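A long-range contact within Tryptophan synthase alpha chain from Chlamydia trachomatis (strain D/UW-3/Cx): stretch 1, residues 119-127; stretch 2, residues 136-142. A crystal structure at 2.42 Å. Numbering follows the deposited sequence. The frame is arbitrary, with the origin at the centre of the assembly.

Stretch 1 119-127: GVCVIDLPA
Stretch 2, residues 136-142: PFFEDLL

The contact of the strand and the loop after it with the helix is wholly apolar at its centre, and Leu125 and Phe137 lie at its heart. Leu125 (chi1 t, chi2 p) points toward the helix and brings CD2 against two successive phenylalanines: CD2 of Leu125 lies 3.9 Å from CB of Phe137 and 4.0 Å from CZ of Phe138. The same methyl sits over one face of the Phe138 ring in a CH-pi contact, with CD2 of Leu125 4.3 Å from the ring centroid and 21° off the normal. Leucine suits this place because its side chain is long enough to carry a methyl over the ring face of Phe138 while that methyl also meets CB of Phe137.

Phe137 (chi1 t, chi2 77°) also points toward its partner and turns the CE2 side of its ring to the valines of the strand. CE2 of Phe137 is 3.8 Å from CG2 of Val122 and 4.2 Å from CG1 of Val120, the latter at the ring edge. One helical turn on, Leu141 (chi1 m, chi2 t) places CD1 3.8 Å from CB of Val120. Both valines adopt chi1 t; beta-branched residues are at ease in extended backbone.

Residues 119-122 are a strand, with phi/psi running from -138/156 to -109/109, so Val120 and Val122 point toward the helix while Cys121 points away. Residues 136-142 are helical, near -60/-40, with Asp140 N to Pro136 O and Leu141 N to Phe137 O both 2.9 Å hydrogen bonds; the four-residue spacing puts Phe137 and Leu141 on the same side. The axes run nearly antiparallel, at 169°, and approach to 10.2 Å. In register, CA of Val120 lies 7.9 Å from CA of Leu141, CA of Leu125 8.9 Å from CA of Phe137, and CA of Ala127 8.2 Å from CA of Phe138.

After the strand, a type I turn from Val122 to Leu125 (Ile123 -74/-26, Asp124 -113/21), with a weak 3.4 Å hydrogen bond from Leu125 N to Val122 O, leads to Leu125 (-117/90), whose CA-to-CB bond again points toward the helix; Pro126 (-73/152) and Ala127 (-57/147) follow. Phe138 (chi1 m, chi2 -36°) starts sideways but its ring end comes nearer: CZ of Phe138 lies 3.4 Å from Leu125 O, and CE2 of Phe138 3.8 Å from CA of Ala127. Alanine's small side chain accompanies this close approach of backbone to ring edge.

No hydrogen bond crosses between the stretches, which together bury 328 Å². Asp124, Glu139 and Asp140 are out of reach.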

# COMPACT_ATOMS: atom_id res chain seq x y z
N GLY A 119 37.05 -41.46 -2.17
CA GLY A 119 35.60 -41.55 -2.11
C GLY A 119 35.01 -40.19 -2.37
O GLY A 119 35.65 -39.15 -2.16
N VAL A 120 33.77 -40.20 -2.84
CA VAL A 120 33.03 -38.97 -3.10
C VAL A 120 31.69 -39.08 -2.40
O VAL A 120 30.96 -40.07 -2.56
CB VAL A 120 32.85 -38.71 -4.61
CG1 VAL A 120 31.90 -37.55 -4.83
CG2 VAL A 120 34.21 -38.42 -5.26
N CYS A 121 31.38 -38.09 -1.58
CA CYS A 121 30.11 -37.99 -0.87
C CYS A 121 29.36 -36.78 -1.41
O CYS A 121 29.83 -35.64 -1.27
CB CYS A 121 30.33 -37.88 0.63
SG CYS A 121 28.81 -37.81 1.60
N VAL A 122 28.23 -37.01 -2.06
CA VAL A 122 27.45 -35.92 -2.64
C VAL A 122 26.18 -35.78 -1.80
O VAL A 122 25.29 -36.65 -1.86
CB VAL A 122 27.14 -36.15 -4.12
CG1 VAL A 122 26.53 -34.89 -4.71
CG2 VAL A 122 28.40 -36.49 -4.85
N ILE A 123 26.11 -34.69 -1.03
CA ILE A 123 25.14 -34.59 0.07
C ILE A 123 23.73 -34.35 -0.45
O ILE A 123 22.75 -34.73 0.21
CB ILE A 123 25.57 -33.50 1.07
CG1 ILE A 123 24.73 -33.58 2.35
CG2 ILE A 123 25.44 -32.12 0.46
CD1 ILE A 123 25.01 -34.81 3.19
N ASP A 124 23.58 -33.76 -1.64
CA ASP A 124 22.27 -33.47 -2.21
C ASP A 124 21.98 -34.28 -3.47
O ASP A 124 21.11 -33.90 -4.26
CB ASP A 124 22.12 -31.97 -2.50
CG ASP A 124 23.15 -31.45 -3.50
OD1 ASP A 124 24.25 -32.06 -3.61
OD2 ASP A 124 22.87 -30.44 -4.18
N LEU A 125 22.67 -35.40 -3.67
CA LEU A 125 22.36 -36.33 -4.76
C LEU A 125 21.95 -37.67 -4.17
O LEU A 125 22.81 -38.54 -3.93
CB LEU A 125 23.53 -36.51 -5.72
CG LEU A 125 23.25 -37.40 -6.93
CD1 LEU A 125 22.22 -36.78 -7.84
CD2 LEU A 125 24.53 -37.70 -7.68
N PRO A 126 20.67 -37.89 -3.90
CA PRO A 126 20.25 -39.19 -3.36
C PRO A 126 20.29 -40.29 -4.43
O PRO A 126 20.15 -40.03 -5.63
CB PRO A 126 18.82 -38.93 -2.89
CG PRO A 126 18.35 -37.79 -3.72
CD PRO A 126 19.56 -36.93 -3.97
N ALA A 127 20.50 -41.52 -3.97
CA ALA A 127 20.41 -42.68 -4.85
C ALA A 127 19.04 -42.71 -5.51
O ALA A 127 18.05 -42.29 -4.91
CB ALA A 127 20.64 -43.97 -4.07
N PRO A 136 23.49 -41.29 -13.44
CA PRO A 136 24.66 -41.05 -14.28
C PRO A 136 25.91 -40.79 -13.47
O PRO A 136 26.97 -41.35 -13.78
CB PRO A 136 24.26 -39.85 -15.15
CG PRO A 136 22.91 -39.41 -14.67
CD PRO A 136 22.30 -40.55 -13.91
N PHE A 137 25.79 -40.00 -12.39
CA PHE A 137 26.99 -39.61 -11.67
C PHE A 137 27.56 -40.76 -10.83
O PHE A 137 28.78 -40.94 -10.76
CB PHE A 137 26.72 -38.39 -10.80
CG PHE A 137 27.97 -37.83 -10.19
CD1 PHE A 137 28.84 -37.06 -10.96
CD2 PHE A 137 28.28 -38.09 -8.86
CE1 PHE A 137 30.00 -36.54 -10.40
CE2 PHE A 137 29.44 -37.58 -8.29
CZ PHE A 137 30.31 -36.80 -9.06
N PHE A 138 26.69 -41.55 -10.18
CA PHE A 138 27.22 -42.67 -9.41
C PHE A 138 27.84 -43.71 -10.33
O PHE A 138 28.86 -44.33 -9.98
CB PHE A 138 26.12 -43.31 -8.55
CG PHE A 138 25.67 -42.47 -7.40
CD1 PHE A 138 26.57 -41.68 -6.71
CD2 PHE A 138 24.34 -42.45 -7.02
CE1 PHE A 138 26.15 -40.90 -5.65
CE2 PHE A 138 23.91 -41.67 -5.96
CZ PHE A 138 24.82 -40.89 -5.28
N GLU A 139 27.25 -43.91 -11.50
CA GLU A 139 27.88 -44.76 -12.50
C GLU A 139 29.25 -44.22 -12.86
O GLU A 139 30.24 -44.96 -12.89
CB GLU A 139 26.98 -44.85 -13.73
CG GLU A 139 26.83 -46.25 -14.29
CD GLU A 139 26.06 -47.17 -13.36
OE1 GLU A 139 24.90 -46.85 -13.02
OE2 GLU A 139 26.62 -48.23 -12.98
N ASP A 140 29.34 -42.90 -13.09
CA ASP A 140 30.61 -42.27 -13.44
C ASP A 140 31.67 -42.48 -12.36
O ASP A 140 32.84 -42.70 -12.67
CB ASP A 140 30.41 -40.78 -13.71
CG ASP A 140 29.78 -40.49 -15.08
OD1 ASP A 140 29.35 -41.43 -15.78
OD2 ASP A 140 29.71 -39.29 -15.46
N LEU A 141 31.26 -42.41 -11.08
CA LEU A 141 32.19 -42.66 -9.98
C LEU A 141 32.73 -44.08 -10.04
O LEU A 141 33.94 -44.31 -9.94
CB LEU A 141 31.52 -42.43 -8.63
CG LEU A 141 31.25 -41.00 -8.16
CD1 LEU A 141 30.75 -41.03 -6.72
CD2 LEU A 141 32.49 -40.15 -8.28
N LEU A 142 31.82 -45.06 -10.19
CA LEU A 142 32.24 -46.45 -10.25
C LEU A 142 33.15 -46.69 -11.44
O LEU A 142 34.12 -47.45 -11.34
CB LEU A 142 31.02 -47.35 -10.33
CG LEU A 142 30.21 -47.44 -9.05
CD1 LEU A 142 29.11 -48.47 -9.21
CD2 LEU A 142 31.13 -47.81 -7.92